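Local atomic coordinates of glutaryl-CoA dehydrogenase (Mycobacterium smegmatis, PDB entry 3SF6), a protein that belongs to the acyl-CoA dehydrogenase family of flavoproteins and binds dihydroflavine-adenine dinucleotide as a tetramer. Residues L277-A282 with T355-S360; R18-L23 with L309-G314; S55-G60 with H371-E376. All coordinates share one frame; numbering follows the deposited sequence.

Contact 1 of 3, residues L277-A282 with T355-S360; sequences LETALA and TVLGAS. With FDA (dihydroflavine-adenine dinucleotide), chain B.
The methyl CG2 of T279 stands trans to the backbone nitrogen, and in L357 a chi1 of -50° sets CG opposite the carbonyl carbon, so that the two side chains meet; this pair and A280 with V356 join two helices of the C-terminal helical domain of the acyl-CoA dehydrogenase fold. The T279 and L357 side chains run roughly perpendicular, T279 CG2 lying 4.0 Å from L357 CD1. L357 CD2 also reaches the backbone of the facing helix, 4.3 Å from A280 CA. The preceding residue, V356, rests CG1 4.0 Å from A280 O and 4.3 Å from A280 CB. The CA atoms of A280 and V356 are 6.2 Å apart, consistent with the small alanine side chain at the approach. Contact across the pair is apolar apart from the brush against A280 O; T279 OG1 bonds back to D275 O within its own helix, while V368 and Y366 add cover around T279 and L357.

Beyond the contact, the C-terminal end of helix 332-357 meets dihydroflavine-adenine dinucleotide, a ligand also held by residues of the second subunit. G358, with positive phi, is the first residue to leave helical geometry, and A359 follows it beside the ligand. T355 O accepts a 2.7 Å bond from ribose O3B, and A359 N points almost straight at O1P, 3.0 Å away with an N-H...O angle of 173°.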
loop_
_atom_site.group_PDB
_atom_site.type_symbol
_atom_site.label_atom_id
_atom_site.label_comp_id
_atom_site.label_asym_id
_atom_site.label_seq_id
_atom_site.Cartn_x
_atom_site.Cartn_y
_atom_site.Cartn_z
ATOM N N LEU A 277 -0.865 -16.245 10.886
ATOM C CA LEU A 277 -1.394 -16.778 9.623
ATOM C C LEU A 277 -2.127 -18.099 9.862
ATOM O O LEU A 277 -3.251 -18.277 9.371
ATOM C CB LEU A 277 -0.275 -16.932 8.606
ATOM C CG LEU A 277 -0.598 -17.615 7.303
ATOM C CD1 LEU A 277 -1.796 -16.947 6.609
ATOM C CD2 LEU A 277 0.642 -17.572 6.393
ATOM N N GLU A 278 -1.511 -19.006 10.636
ATOM C CA GLU A 278 -2.138 -20.282 10.958
ATOM C C GLU A 278 -3.474 -20.086 11.696
ATOM O O GLU A 278 -4.442 -20.804 11.440
ATOM C CB GLU A 278 -1.213 -21.133 11.831
ATOM C CG GLU A 278 -0.025 -21.670 11.063
ATOM C CD GLU A 278 0.954 -22.494 11.926
ATOM O OE1 GLU A 278 0.781 -22.591 13.183
ATOM O OE2 GLU A 278 1.877 -23.061 11.292
ATOM N N THR A 279 -3.503 -19.105 12.573
ATOM C CA THR A 279 -4.695 -18.764 13.323
ATOM C C THR A 279 -5.802 -18.311 12.351
ATOM O O THR A 279 -6.950 -18.793 12.435
ATOM C CB THR A 279 -4.391 -17.699 14.404
ATOM O OG1 THR A 279 -3.497 -18.246 15.395
ATOM C CG2 THR A 279 -5.706 -17.263 15.074
ATOM N N ALA A 280 -5.466 -17.408 11.449
ATOM C CA ALA A 280 -6.422 -16.886 10.464
ATOM C C ALA A 280 -6.899 -17.969 9.514
ATOM O O ALA A 280 -8.088 -17.998 9.166
ATOM C CB ALA A 280 -5.820 -15.707 9.670
ATOM N N LEU A 281 -6.001 -18.859 9.089
ATOM C CA LEU A 281 -6.361 -19.956 8.184
ATOM C C LEU A 281 -7.354 -20.913 8.837
ATOM O O LEU A 281 -8.394 -21.275 8.247
ATOM C CB LEU A 281 -5.148 -20.727 7.680
ATOM C CG LEU A 281 -4.302 -20.009 6.630
ATOM C CD1 LEU A 281 -2.903 -20.636 6.530
ATOM C CD2 LEU A 281 -5.036 -20.030 5.283
ATOM N N ALA A 282 -7.074 -21.289 10.081
ATOM C CA ALA A 282 -7.966 -22.189 10.811
ATOM C C ALA A 282 -9.328 -21.565 11.036
ATOM O O ALA A 282 -10.371 -22.206 10.838
ATOM C CB ALA A 282 -7.314 -22.608 12.148
ATOM N N THR A 355 -8.078 -8.921 11.553
ATOM C CA THR A 355 -9.330 -8.525 10.893
ATOM C C THR A 355 -10.197 -9.726 10.496
ATOM O O THR A 355 -11.426 -9.649 10.508
ATOM C CB THR A 355 -9.111 -7.598 9.684
ATOM O OG1 THR A 355 -8.537 -8.334 8.584
ATOM C CG2 THR A 355 -8.227 -6.400 10.021
ATOM N N VAL A 356 -9.546 -10.838 10.165
ATOM C CA VAL A 356 -10.213 -12.059 9.753
ATOM C C VAL A 356 -10.973 -12.655 10.947
ATOM O O VAL A 356 -12.022 -13.269 10.766
ATOM C CB VAL A 356 -9.198 -13.067 9.172
ATOM C CG1 VAL A 356 -9.853 -14.455 8.856
ATOM C CG2 VAL A 356 -8.541 -12.526 7.873
ATOM N N LEU A 357 -10.442 -12.454 12.158
ATOM C CA LEU A 357 -11.089 -12.987 13.374
ATOM C C LEU A 357 -12.269 -12.182 13.860
ATOM O O LEU A 357 -13.001 -12.636 14.753
ATOM C CB LEU A 357 -10.087 -13.120 14.519
ATOM C CG LEU A 357 -8.790 -13.838 14.227
ATOM C CD1 LEU A 357 -7.900 -13.938 15.499
ATOM C CD2 LEU A 357 -8.949 -15.157 13.537
ATOM N N GLY A 358 -12.497 -11.004 13.276
ATOM C CA GLY A 358 -13.594 -10.150 13.743
ATOM C C GLY A 358 -13.417 -9.852 15.229
ATOM O O GLY A 358 -12.305 -9.662 15.712
ATOM N N ALA A 359 -14.517 -9.739 15.947
ATOM C CA ALA A 359 -14.476 -9.335 17.343
ATOM C C ALA A 359 -13.676 -10.337 18.152
ATOM O O ALA A 359 -12.999 -9.945 19.097
ATOM C CB ALA A 359 -15.885 -9.205 17.954
ATOM N N SER A 360 -13.782 -11.633 17.826
ATOM C CA SER A 360 -13.026 -12.653 18.581
ATOM C C SER A 360 -11.543 -12.348 18.647
ATOM O O SER A 360 -10.863 -12.753 19.596
ATOM C CB SER A 360 -13.228 -14.039 17.989
ATOM O OG SER A 360 -14.539 -14.478 18.226
HETATM P PA FDA B . -17.922 -12.110 11.421
HETATM O O1A FDA B . -19.161 -11.598 10.824
HETATM O O2A FDA B . -17.810 -13.507 11.871
HETATM O O5B FDA B . -16.819 -11.811 10.286
HETATM C C5B FDA B . -15.496 -12.376 10.407
HETATM C C4B FDA B . -14.618 -11.859 9.273
HETATM O O4B FDA B . -15.189 -12.369 8.041
HETATM C C3B FDA B . -14.595 -10.352 9.133
HETATM O O3B FDA B . -13.306 -9.937 8.627
HETATM C C2B FDA B . -15.681 -10.108 8.094
HETATM O O2B FDA B . -15.535 -8.820 7.468
HETATM C C1B FDA B . -15.525 -11.306 7.148
HETATM N N9A FDA B . -16.777 -11.601 6.437
HETATM C C8A FDA B . -17.969 -11.958 7.004
HETATM N N7A FDA B . -18.899 -12.098 6.047
HETATM C C5A FDA B . -18.286 -11.808 4.854
HETATM C C6A FDA B . -18.706 -11.755 3.531
HETATM N N6A FDA B . -19.980 -12.042 3.169
HETATM N N1A FDA B . -17.789 -11.431 2.588
HETATM C C2A FDA B . -16.532 -11.122 2.912
HETATM N N3A FDA B . -16.095 -11.150 4.156
HETATM C C4A FDA B . -16.960 -11.483 5.138
HETATM N N1 FDA B . -22.554 -5.625 18.583
HETATM C C2 FDA B . -23.744 -5.255 19.133
HETATM O O2 FDA B . -24.801 -5.794 18.725
HETATM N N3 FDA B . -23.772 -4.298 20.086
HETATM C C4 FDA B . -22.676 -3.706 20.578
HETATM O O4 FDA B . -22.731 -2.863 21.514
HETATM C C4X FDA B . -21.436 -4.060 20.005
HETATM N N5 FDA B . -20.279 -3.550 20.483
HETATM C C5X FDA B . -19.077 -4.160 20.182
HETATM C C6 FDA B . -17.925 -3.873 20.903
HETATM C C7 FDA B . -16.703 -4.443 20.605
HETATM C C7M FDA B . -15.479 -4.164 21.484
HETATM C C8 FDA B . -16.636 -5.309 19.520
HETATM C C8M FDA B . -15.273 -5.929 19.188
HETATM C C9 FDA B . -17.761 -5.621 18.790
HETATM C C9A FDA B . -19.005 -5.042 19.117
HETATM N N10 FDA B . -20.176 -5.400 18.441
HETATM C C10 FDA B . -21.413 -5.043 19.021
HETATM C "C1'" FDA B . -20.184 -6.575 17.560
HETATM C "C2'" FDA B . -19.751 -6.140 16.153
HETATM O "O2'" FDA B . -20.829 -5.461 15.473
HETATM C "C3'" FDA B . -19.352 -7.380 15.368
HETATM O "O3'" FDA B . -18.083 -7.802 15.864
HETATM C "C4'" FDA B . -19.222 -7.121 13.865
HETATM O "O4'" FDA B . -20.520 -6.941 13.267
HETATM C "C5'" FDA B . -18.482 -8.244 13.137
HETATM O "O5'" FDA B . -19.133 -9.490 13.412
HETATM P P FDA B . -18.238 -10.721 13.885
HETATM O O1P FDA B . -17.260 -10.251 14.877
HETATM O O2P FDA B . -19.151 -11.825 14.253
HETATM O O3P FDA B . -17.383 -11.134 12.584
#

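Contact 2 of 3, residues R18-L23 with L309-G314. With EDO (1,2-ethanediol), chain O.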
loop_
_atom_site.group_PDB
_atom_site.type_symbol
_atom_site.label_atom_id
_atom_site.label_comp_id
_atom_site.label_asym_id
_atom_site.label_seq_id
_atom_site.Cartn_x
_atom_site.Cartn_y
_atom_site.Cartn_z
ATOM N N ARG A 18 -4.449 -27.051 2.096
ATOM C CA ARG A 18 -2.999 -27.155 2.305
ATOM C C ARG A 18 -2.591 -26.060 3.275
ATOM O O ARG A 18 -2.941 -24.894 3.059
ATOM C CB ARG A 18 -2.225 -26.927 0.993
ATOM C CG ARG A 18 -2.419 -27.981 -0.058
ATOM C CD ARG A 18 -1.483 -27.713 -1.236
ATOM N NE ARG A 18 -0.103 -28.120 -0.970
ATOM C CZ ARG A 18 0.796 -28.362 -1.934
ATOM N NH1 ARG A 18 0.475 -28.214 -3.213
ATOM N NH2 ARG A 18 2.011 -28.769 -1.626
ATOM N N GLY A 19 -1.849 -26.389 4.334
ATOM C CA GLY A 19 -1.286 -25.348 5.226
ATOM C C GLY A 19 -0.229 -24.494 4.516
ATOM O O GLY A 19 0.247 -24.871 3.437
ATOM N N ALA A 20 0.173 -23.376 5.119
ATOM C CA ALA A 20 1.111 -22.469 4.464
ATOM C C ALA A 20 2.480 -23.114 4.267
ATOM O O ALA A 20 3.071 -23.022 3.187
ATOM C CB ALA A 20 1.281 -21.166 5.257
ATOM N N ASP A 21 3.002 -23.758 5.303
ATOM C CA ASP A 21 4.326 -24.405 5.162
ATOM C C ASP A 21 4.298 -25.489 4.068
ATOM O O ASP A 21 5.268 -25.653 3.350
ATOM C CB ASP A 21 4.836 -25.039 6.465
ATOM C CG ASP A 21 5.369 -24.016 7.483
ATOM O OD1 ASP A 21 5.073 -22.820 7.390
ATOM O OD2 ASP A 21 6.136 -24.433 8.402
ATOM N N ASP A 22 3.206 -26.237 3.981
ATOM C CA ASP A 22 3.073 -27.295 2.990
ATOM C C ASP A 22 3.021 -26.692 1.593
ATOM O O ASP A 22 3.701 -27.180 0.668
ATOM C CB ASP A 22 1.807 -28.099 3.262
ATOM C CG ASP A 22 1.632 -29.222 2.282
ATOM O OD1 ASP A 22 2.360 -30.237 2.390
ATOM O OD2 ASP A 22 0.775 -29.098 1.419
ATOM N N LEU A 23 2.249 -25.605 1.451
ATOM C CA LEU A 23 2.114 -24.947 0.157
ATOM C C LEU A 23 3.458 -24.362 -0.280
ATOM O O LEU A 23 3.840 -24.504 -1.463
ATOM C CB LEU A 23 1.009 -23.872 0.192
ATOM C CG LEU A 23 0.724 -23.161 -1.118
ATOM C CD1 LEU A 23 0.209 -24.113 -2.140
ATOM C CD2 LEU A 23 -0.336 -22.030 -0.902
ATOM N N LEU A 309 1.897 -15.342 0.878
ATOM C CA LEU A 309 2.990 -14.878 0.008
ATOM C C LEU A 309 4.067 -14.190 0.813
ATOM O O LEU A 309 5.257 -14.431 0.595
ATOM C CB LEU A 309 2.485 -13.956 -1.116
ATOM C CG LEU A 309 2.170 -14.577 -2.456
ATOM C CD1 LEU A 309 1.617 -13.456 -3.349
ATOM C CD2 LEU A 309 3.410 -15.223 -3.062
ATOM N N GLU A 310 3.705 -13.273 1.699
ATOM C CA GLU A 310 4.751 -12.517 2.398
ATOM C C GLU A 310 5.448 -13.401 3.414
ATOM O O GLU A 310 6.666 -13.255 3.627
ATOM C CB GLU A 310 4.251 -11.219 3.017
ATOM C CG GLU A 310 3.760 -10.192 1.990
ATOM C CD GLU A 310 4.769 -9.857 0.916
ATOM O OE1 GLU A 310 5.978 -9.785 1.190
ATOM O OE2 GLU A 310 4.367 -9.681 -0.257
ATOM N N TYR A 311 4.706 -14.309 4.051
ATOM C CA TYR A 311 5.358 -15.289 4.926
ATOM C C TYR A 311 6.349 -16.145 4.160
ATOM O O TYR A 311 7.518 -16.324 4.567
ATOM C CB TYR A 311 4.291 -16.139 5.635
ATOM C CG TYR A 311 4.841 -17.349 6.325
ATOM C CD1 TYR A 311 5.667 -17.203 7.434
ATOM C CD2 TYR A 311 4.481 -18.619 5.923
ATOM C CE1 TYR A 311 6.188 -18.340 8.088
ATOM C CE2 TYR A 311 5.011 -19.742 6.557
ATOM C CZ TYR A 311 5.834 -19.588 7.637
ATOM O OH TYR A 311 6.294 -20.713 8.301
ATOM N N GLY A 312 5.907 -16.678 3.023
ATOM C CA GLY A 312 6.811 -17.530 2.244
ATOM C C GLY A 312 8.014 -16.807 1.655
ATOM O O GLY A 312 9.132 -17.312 1.725
ATOM N N LYS A 313 7.820 -15.627 1.060
ATOM C CA LYS A 313 8.937 -14.820 0.563
ATOM C C LYS A 313 9.884 -14.490 1.701
ATOM O O LYS A 313 11.113 -14.491 1.523
ATOM C CB LYS A 313 8.397 -13.523 -0.061
ATOM C CG LYS A 313 7.592 -13.726 -1.352
ATOM C CD LYS A 313 6.597 -12.571 -1.668
ATOM C CE LYS A 313 7.205 -11.330 -1.829
ATOM N NZ LYS A 313 6.249 -10.149 -2.097
ATOM N N GLY A 314 9.329 -14.152 2.866
ATOM C CA GLY A 314 10.149 -13.829 4.028
ATOM C C GLY A 314 10.967 -14.996 4.527
ATOM O O GLY A 314 12.152 -14.855 4.861
HETATM C C1 EDO O . 8.759 -22.510 9.554
HETATM O O1 EDO O . 7.579 -23.119 9.978
HETATM C C2 EDO O . 9.831 -23.601 9.323
HETATM O O2 EDO O . 10.222 -24.227 10.546
#
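This is a small buried contact with one polar bond at its centre, where the N-terminal helix 20-24 lies against the long helix 298-327 of the C-terminal helical domain in an acyl-CoA dehydrogenase fold. Y311 carries it from the long helix. With CG anti to its backbone N (chi1 168°), the ring extends toward the short helix and presents its hydroxyl to D21. The bond from Y311 OH to D21 OD1 is short, 2.6 Å, and approaches the oxygen from its syn side, 17° out of the carboxylate plane. Ring and carboxylate are nearly coplanar, 9° apart, and OD1 sits at the ring edge, also 3.2 Å from Y311 CE2. Beside this bond, A20 CB approaches the ring obliquely, 4.1 Å from Y311 CD2, adding an apolar patch that L277 and I349 extend from other helices.

The second carboxylate oxygen faces a small molecule. D21 OD2 accepts a 2.5 Å bond from O1 of a 1,2-ethanediol, probably carried over from the crystallisation liquor, which is also held by R38 and by R274, an arginine that touches both D21 and Y311. At the start of the 18-23 segment, R18 NE forms a salt bridge with D22 OD2 at 2.7 Å, and on the long helix K313 pairs with E310. R18 NH1 also reaches E333 of the third subunit and K313 reaches E310 of that same subunit, so both segments take part in the tetramer interface. With OD1 accepting from the phenol hydroxyl and R274 close by, D21 is probably charged, and the bond probably helps to set both the rotation of the carboxylate and the position of the tyrosine hydroxyl.

Contact 3 of 3, residues S55-G60 with H371-E376; sequences SWYEDG and HANNLE
Helices 53-59 and 368-380 stand well apart here, with 9.9 Å between the CA atoms of Y57 and N374, so the tyrosine has to span most of the gap. Y57 does so from the shorter helix: its CG is anti to the backbone N (chi1 -172°), which directs the ring at the other helix. N374 comes back from the far side, and the two side chains overlap head to tail, one alongside the other. N374 OD1 meets the ring at its edge, near the ring plane, 3.3 Å from Y57 CE2 and 4.0 Å from Y57 CD2. The amide plane is turned 67° from that of the ring, and the oxygen lies against aromatic C-H rather than over the pi face.

The tyrosine reaches farther, its OH coming within 3.6 Å of N373 CB, and the N373 side chain lies nearly perpendicular to it. In the acyl-CoA dehydrogenase fold this joins the N-terminal helical domain to the C-terminal one, and the side chain of N374 is about 8 Å from a bound dihydroflavine-adenine dinucleotide. The polar atoms of N374 are engaged beyond the pair, ND2 donating to D105 OD1 and OD1 accepting from L224 N, which fixes the amide and therefore the oxygen that borders the ring. M222 of the second subunit packs on Y57, and M369 of the same subunit on N373. On the short helix, which is followed by G60 with positive phi, the Y57 carbonyl oxygen accepts a hydrogen bond from R225 NE.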
loop_
_atom_site.group_PDB
_atom_site.type_symbol
_atom_site.label_atom_id
_atom_site.label_comp_id
_atom_site.label_asym_id
_atom_site.label_seq_id
_atom_site.Cartn_x
_atom_site.Cartn_y
_atom_site.Cartn_z
ATOM N N SER A 55 -1.135 -15.254 30.284
ATOM C CA SER A 55 -1.091 -14.726 31.662
ATOM C C SER A 55 0.131 -13.864 31.916
ATOM O O SER A 55 0.021 -12.791 32.499
ATOM C CB SER A 55 -1.120 -15.857 32.689
ATOM O OG SER A 55 -2.393 -16.445 32.707
ATOM N N TRP A 56 1.314 -14.317 31.468
ATOM C CA TRP A 56 2.525 -13.518 31.643
ATOM C C TRP A 56 2.361 -12.175 30.943
ATOM O O TRP A 56 2.725 -11.133 31.483
ATOM C CB TRP A 56 3.765 -14.257 31.083
ATOM C CG TRP A 56 4.180 -15.512 31.821
ATOM C CD1 TRP A 56 3.855 -15.873 33.088
ATOM C CD2 TRP A 56 5.043 -16.549 31.318
ATOM N NE1 TRP A 56 4.456 -17.078 33.413
ATOM C CE2 TRP A 56 5.185 -17.511 32.342
ATOM C CE3 TRP A 56 5.694 -16.757 30.103
ATOM C CZ2 TRP A 56 5.949 -18.661 32.185
ATOM C CZ3 TRP A 56 6.462 -17.905 29.957
ATOM C CH2 TRP A 56 6.575 -18.840 30.984
ATOM N N TYR A 57 1.827 -12.192 29.719
ATOM C CA TYR A 57 1.696 -10.979 28.943
ATOM C C TYR A 57 0.695 -10.008 29.641
ATOM O O TYR A 57 0.963 -8.823 29.848
ATOM C CB TYR A 57 1.208 -11.278 27.518
ATOM C CG TYR A 57 1.247 -10.045 26.654
ATOM C CD1 TYR A 57 0.172 -9.154 26.633
ATOM C CD2 TYR A 57 2.388 -9.717 25.918
ATOM C CE1 TYR A 57 0.238 -7.984 25.886
ATOM C CE2 TYR A 57 2.463 -8.554 25.182
ATOM C CZ TYR A 57 1.394 -7.695 25.143
ATOM O OH TYR A 57 1.423 -6.512 24.471
ATOM N N GLU A 58 -0.448 -10.533 30.030
ATOM C CA GLU A 58 -1.450 -9.695 30.698
ATOM C C GLU A 58 -0.895 -9.060 31.964
ATOM O O GLU A 58 -1.107 -7.869 32.212
ATOM C CB GLU A 58 -2.729 -10.486 31.029
ATOM C CG GLU A 58 -3.515 -10.938 29.795
ATOM C CD GLU A 58 -4.551 -12.022 30.067
ATOM O OE1 GLU A 58 -4.751 -12.434 31.238
ATOM O OE2 GLU A 58 -5.153 -12.479 29.078
ATOM N N ASP A 59 -0.208 -9.857 32.770
ATOM C CA ASP A 59 0.337 -9.416 34.040
ATOM C C ASP A 59 1.513 -8.476 33.906
ATOM O O ASP A 59 1.768 -7.674 34.812
ATOM C CB ASP A 59 0.776 -10.603 34.883
ATOM C CG ASP A 59 -0.387 -11.463 35.345
ATOM O OD1 ASP A 59 -1.558 -11.071 35.181
ATOM O OD2 ASP A 59 -0.093 -12.545 35.861
ATOM N N GLY A 60 2.208 -8.581 32.770
ATOM C CA GLY A 60 3.448 -7.855 32.504
ATOM C C GLY A 60 4.561 -8.299 33.410
ATOM O O GLY A 60 5.458 -7.497 33.735
ATOM N N HIS A 371 0.877 -10.803 19.428
ATOM C CA HIS A 371 1.886 -10.773 18.384
ATOM C C HIS A 371 2.008 -9.398 17.717
ATOM O O HIS A 371 3.128 -8.885 17.578
ATOM C CB HIS A 371 1.665 -11.827 17.311
ATOM C CG HIS A 371 2.013 -13.208 17.737
ATOM N ND1 HIS A 371 3.237 -13.562 18.282
ATOM C CD2 HIS A 371 1.286 -14.344 17.654
ATOM C CE1 HIS A 371 3.240 -14.864 18.511
ATOM N NE2 HIS A 371 2.072 -15.369 18.131
ATOM N N ALA A 372 0.889 -8.793 17.334
ATOM C CA ALA A 372 0.916 -7.504 16.649
ATOM C C ALA A 372 1.530 -6.429 17.568
ATOM O O ALA A 372 2.372 -5.656 17.128
ATOM C CB ALA A 372 -0.498 -7.097 16.196
ATOM N N ASN A 373 1.134 -6.405 18.849
ATOM C CA ASN A 373 1.673 -5.419 19.756
ATOM C C ASN A 373 3.164 -5.664 20.038
ATOM O O ASN A 373 3.961 -4.716 20.005
ATOM C CB ASN A 373 0.888 -5.404 21.069
ATOM C CG ASN A 373 -0.472 -4.678 20.952
ATOM O OD1 ASN A 373 -0.856 -4.144 19.885
ATOM N ND2 ASN A 373 -1.166 -4.610 22.068
ATOM N N ASN A 374 3.545 -6.924 20.252
ATOM C CA ASN A 374 4.958 -7.281 20.409
ATOM C C ASN A 374 5.798 -6.808 19.231
ATOM O O ASN A 374 6.894 -6.279 19.418
ATOM C CB ASN A 374 5.149 -8.793 20.539
ATOM C CG ASN A 374 4.818 -9.333 21.907
ATOM O OD1 ASN A 374 4.818 -8.612 22.909
ATOM N ND2 ASN A 374 4.545 -10.661 21.964
ATOM N N LEU A 375 5.290 -6.998 18.027
ATOM C CA LEU A 375 6.061 -6.663 16.843
ATOM C C LEU A 375 6.323 -5.189 16.700
ATOM O O LEU A 375 7.261 -4.810 16.006
ATOM C CB LEU A 375 5.413 -7.261 15.605
ATOM C CG LEU A 375 5.600 -8.764 15.446
ATOM C CD1 LEU A 375 4.615 -9.329 14.408
ATOM C CD2 LEU A 375 7.055 -9.143 15.037
ATOM N N GLU A 376 5.565 -4.337 17.402
ATOM C CA GLU A 376 5.927 -2.924 17.445
ATOM C C GLU A 376 7.350 -2.727 17.979
ATOM O O GLU A 376 8.133 -1.934 17.450
ATOM C CB GLU A 376 4.966 -2.115 18.318
ATOM C CG GLU A 376 3.521 -2.100 17.892
ATOM C CD GLU A 376 3.196 -1.192 16.741
ATOM O OE1 GLU A 376 4.063 -0.391 16.310
ATOM O OE2 GLU A 376 2.035 -1.340 16.276
#

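How the contacts relate
The three contacts tie helices of the C-terminal helical domain to one another and to helices 20-24 and 53-59. Contact 1 joins helices 252-286 and 332-357, contact 2 sets helix 20-24 on helix 298-327, and contact 3 sets helix 53-59 on helix 368-380. Along the chain the segments of contacts 1 and 2 alternate, as do those of contacts 2 and 3, whereas both segments of contact 1 fall between those of contact 3. The centres of contacts 1 and 2 are about 16 Å apart, and the contacts touch through L277, which packs on A20 and Y311; the centre of contact 3 is about 18 Å and 25 Å from theirs. Contacts 1 and 3 both touch the second subunit, contact 2 the third.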